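Local coordinates for PHB depolymerase (Penicillium funiculosum, PDB 2D81), which hydrolyses the ester bonds of the biopolyester polyhydroxybutyrate, using a circularly permuted alpha/beta hydrolase fold, at residues V225-C230 with L259-I264. Residues are numbered along the deposited sequence; the frame is centred on the assembly and turned at random.
Sequences VALHGC and LYPQAI. With RB3 ((1R)-3-{[(1R)-3-methoxy-1-methyl-3-oxopropyl]oxy}-1-methyl-3-oxopropyl (3R)-3-hydroxybutanoate), chain C.
Val225 and Leu259 form a parallel bridge between strands 221-227 and 256-260, where Ala226 N donates to Leu259 O at 2.9 Å; beyond it the chains part, from 4.6 Å between the CA atoms of Val225 and Leu259 to 7.6 Å between those of His228 and Gln262. On the face packed under helix 301-314, Val225 and Leu259 lie side by side, while Val225 CG1 and Leu227 CD2 both meet CD of Pro261, whose ring they cross at about a right angle. The Tyr260 ring brings CE2 to within 3.9 Å of Ala226 CB and sends its hydroxyl to Asn248. In the widening gap a water donates to Ala226 O and Pro261 O and accepts from His228 N, bridging the two chains where they have separated. Farther on, with CG between the backbone N and carbonyl carbon (chi1 68°), the His228 imidazole reaches across to the other chain, and NE2 accepts from Ala263 N at 3.0 Å, nearly straight (175°) and in the ring plane; beside this bond CE1 rests on Ala263 CB at 3.6 Å. ND1 donates to Gly229 O at 2.7 Å, again in the plane of the ring. An alanine in place of His228 would probably leave Ala263 N and Gly229 O without their mates and let the two loops shift apart. With ND1 donating and NE2 accepting, the ring is most simply read as a neutral tautomer, fixed in rotation, which ties the loop after 256-260 to the one leading to Cys230, whose disulfide with Cys284 borders the bound trimer.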
loop_
_atom_site.group_PDB
_atom_site.type_symbol
_atom_site.label_atom_id
_atom_site.label_comp_id
_atom_site.label_asym_id
_atom_site.label_seq_id
_atom_site.Cartn_x
_atom_site.Cartn_y
_atom_site.Cartn_z
ATOM N N VAL A 225 -2.500 3.157 -6.140
ATOM C CA VAL A 225 -3.296 2.868 -4.957
ATOM C C VAL A 225 -2.413 3.057 -3.728
ATOM O O VAL A 225 -1.358 2.433 -3.615
ATOM C CB VAL A 225 -3.816 1.413 -4.992
ATOM C CG1 VAL A 225 -4.692 1.132 -3.775
ATOM C CG2 VAL A 225 -4.597 1.176 -6.278
ATOM N N ALA A 226 -2.838 3.930 -2.819
ATOM C CA ALA A 226 -2.069 4.204 -1.607
ATOM C C ALA A 226 -2.822 3.720 -0.368
ATOM O O ALA A 226 -3.962 4.121 -0.127
ATOM C CB ALA A 226 -1.784 5.701 -1.497
ATOM N N LEU A 227 -2.176 2.862 0.415
ATOM C CA LEU A 227 -2.831 2.208 1.547
ATOM C C LEU A 227 -2.348 2.714 2.906
ATOM O O LEU A 227 -1.176 2.569 3.252
ATOM C CB LEU A 227 -2.616 0.694 1.461
ATOM C CG LEU A 227 -3.154 0.006 0.204
ATOM C CD1 LEU A 227 -2.691 -1.444 0.186
ATOM C CD2 LEU A 227 -4.673 0.088 0.167
ATOM N N HIS A 228 -3.265 3.293 3.677
ATOM C CA HIS A 228 -2.968 3.733 5.037
ATOM C C HIS A 228 -2.606 2.544 5.930
ATOM O O HIS A 228 -2.875 1.388 5.587
ATOM C CB HIS A 228 -4.182 4.477 5.616
ATOM C CG HIS A 228 -5.370 3.599 5.871
ATOM N ND1 HIS A 228 -5.445 2.744 6.949
ATOM C CD2 HIS A 228 -6.525 3.436 5.182
ATOM C CE1 HIS A 228 -6.594 2.093 6.916
ATOM N NE2 HIS A 228 -7.268 2.494 5.853
ATOM N N GLY A 229 -1.987 2.830 7.074
ATOM C CA GLY A 229 -1.642 1.778 8.017
ATOM C C GLY A 229 -2.669 1.666 9.127
ATOM O O GLY A 229 -3.738 2.267 9.045
ATOM N N CYS A 230 -2.365 0.897 10.168
ATOM C CA CYS A 230 -3.279 0.806 11.302
ATOM C C CYS A 230 -3.419 2.194 11.929
ATOM O O CYS A 230 -2.474 2.986 11.912
ATOM C CB CYS A 230 -2.751 -0.143 12.371
ATOM S SG CYS A 230 -2.229 -1.833 11.925
ATOM N N LEU A 259 -5.834 6.326 -5.658
ATOM C CA LEU A 259 -6.967 5.684 -4.994
ATOM C C LEU A 259 -6.615 5.391 -3.541
ATOM O O LEU A 259 -5.562 4.816 -3.257
ATOM C CB LEU A 259 -7.330 4.379 -5.708
ATOM C CG LEU A 259 -8.361 3.463 -5.037
ATOM C CD1 LEU A 259 -9.720 4.162 -4.969
ATOM C CD2 LEU A 259 -8.472 2.162 -5.826
ATOM N N TYR A 260 -7.494 5.801 -2.630
ATOM C CA TYR A 260 -7.276 5.592 -1.198
ATOM C C TYR A 260 -8.363 4.721 -0.570
ATOM O O TYR A 260 -9.342 5.241 -0.032
ATOM C CB TYR A 260 -7.258 6.928 -0.435
ATOM C CG TYR A 260 -6.155 7.894 -0.805
ATOM C CD1 TYR A 260 -6.359 8.886 -1.770
ATOM C CD2 TYR A 260 -4.918 7.839 -0.167
ATOM C CE1 TYR A 260 -5.351 9.805 -2.081
ATOM C CE2 TYR A 260 -3.905 8.750 -0.473
ATOM C CZ TYR A 260 -4.129 9.727 -1.428
ATOM O OH TYR A 260 -3.128 10.625 -1.730
ATOM N N PRO A 261 -8.214 3.389 -0.631
ATOM C CA PRO A 261 -9.231 2.516 -0.029
ATOM C C PRO A 261 -9.178 2.710 1.488
ATOM O O PRO A 261 -8.143 3.100 2.023
ATOM C CB PRO A 261 -8.778 1.113 -0.440
ATOM C CG PRO A 261 -7.967 1.361 -1.703
ATOM C CD PRO A 261 -7.198 2.601 -1.348
ATOM N N GLN A 262 -10.278 2.435 2.185
ATOM C CA GLN A 262 -10.317 2.671 3.627
ATOM C C GLN A 262 -10.687 1.427 4.421
ATOM O O GLN A 262 -11.699 0.787 4.146
ATOM C CB GLN A 262 -11.317 3.783 3.963
ATOM C CG GLN A 262 -11.035 5.134 3.303
ATOM C CD GLN A 262 -9.698 5.722 3.706
ATOM O OE1 GLN A 262 -9.336 5.730 4.881
ATOM N NE2 GLN A 262 -8.961 6.233 2.729
ATOM N N ALA A 263 -9.866 1.092 5.410
ATOM C CA ALA A 263 -10.235 0.057 6.372
ATOM C C ALA A 263 -11.092 0.695 7.464
ATOM O O ALA A 263 -11.400 1.885 7.405
ATOM C CB ALA A 263 -8.980 -0.574 6.979
ATOM N N ILE A 264 -11.472 -0.098 8.461
ATOM C CA ILE A 264 -12.319 0.385 9.546
ATOM C C ILE A 264 -12.053 -0.444 10.803
ATOM O O ILE A 264 -11.775 -1.638 10.719
ATOM C CB ILE A 264 -13.825 0.262 9.164
ATOM C CG1 ILE A 264 -14.716 0.858 10.257
ATOM C CG2 ILE A 264 -14.189 -1.197 8.952
ATOM C CD1 ILE A 264 -14.697 2.364 10.315
HETATM O O1M RB3 C . 2.066 -1.143 14.895
HETATM C C1A RB3 C . 1.478 -1.210 13.794
HETATM O O1A RB3 C . 0.334 -0.772 13.547
HETATM C C2A RB3 C . 2.230 -1.889 12.647
HETATM C C3A RB3 C . 1.429 -3.058 12.071
HETATM C C4A RB3 C . 2.246 -3.703 10.949
HETATM O O3A RB3 C . 1.192 -4.025 13.107
HETATM C C1B RB3 C . -0.041 -4.595 13.017
HETATM O O1B RB3 C . -0.645 -4.622 11.945
HETATM C C2B RB3 C . -0.656 -5.197 14.282
HETATM C C3B RB3 C . -1.839 -6.128 13.999
HETATM C C4B RB3 C . -1.405 -7.353 13.191
HETATM O O3B RB3 C . -2.385 -6.580 15.248
HETATM C C1C RB3 C . -3.290 -5.707 15.767
HETATM O O1C RB3 C . -3.141 -4.494 15.616
HETATM C C2C RB3 C . -4.486 -6.252 16.551
HETATM C C3C RB3 C . -4.486 -5.728 17.988
HETATM C C4C RB3 C . -5.668 -6.304 18.770
HETATM O O3C RB3 C . -3.252 -6.074 18.623
HETATM O O HOH W 1 -5.601 4.246 2.068
#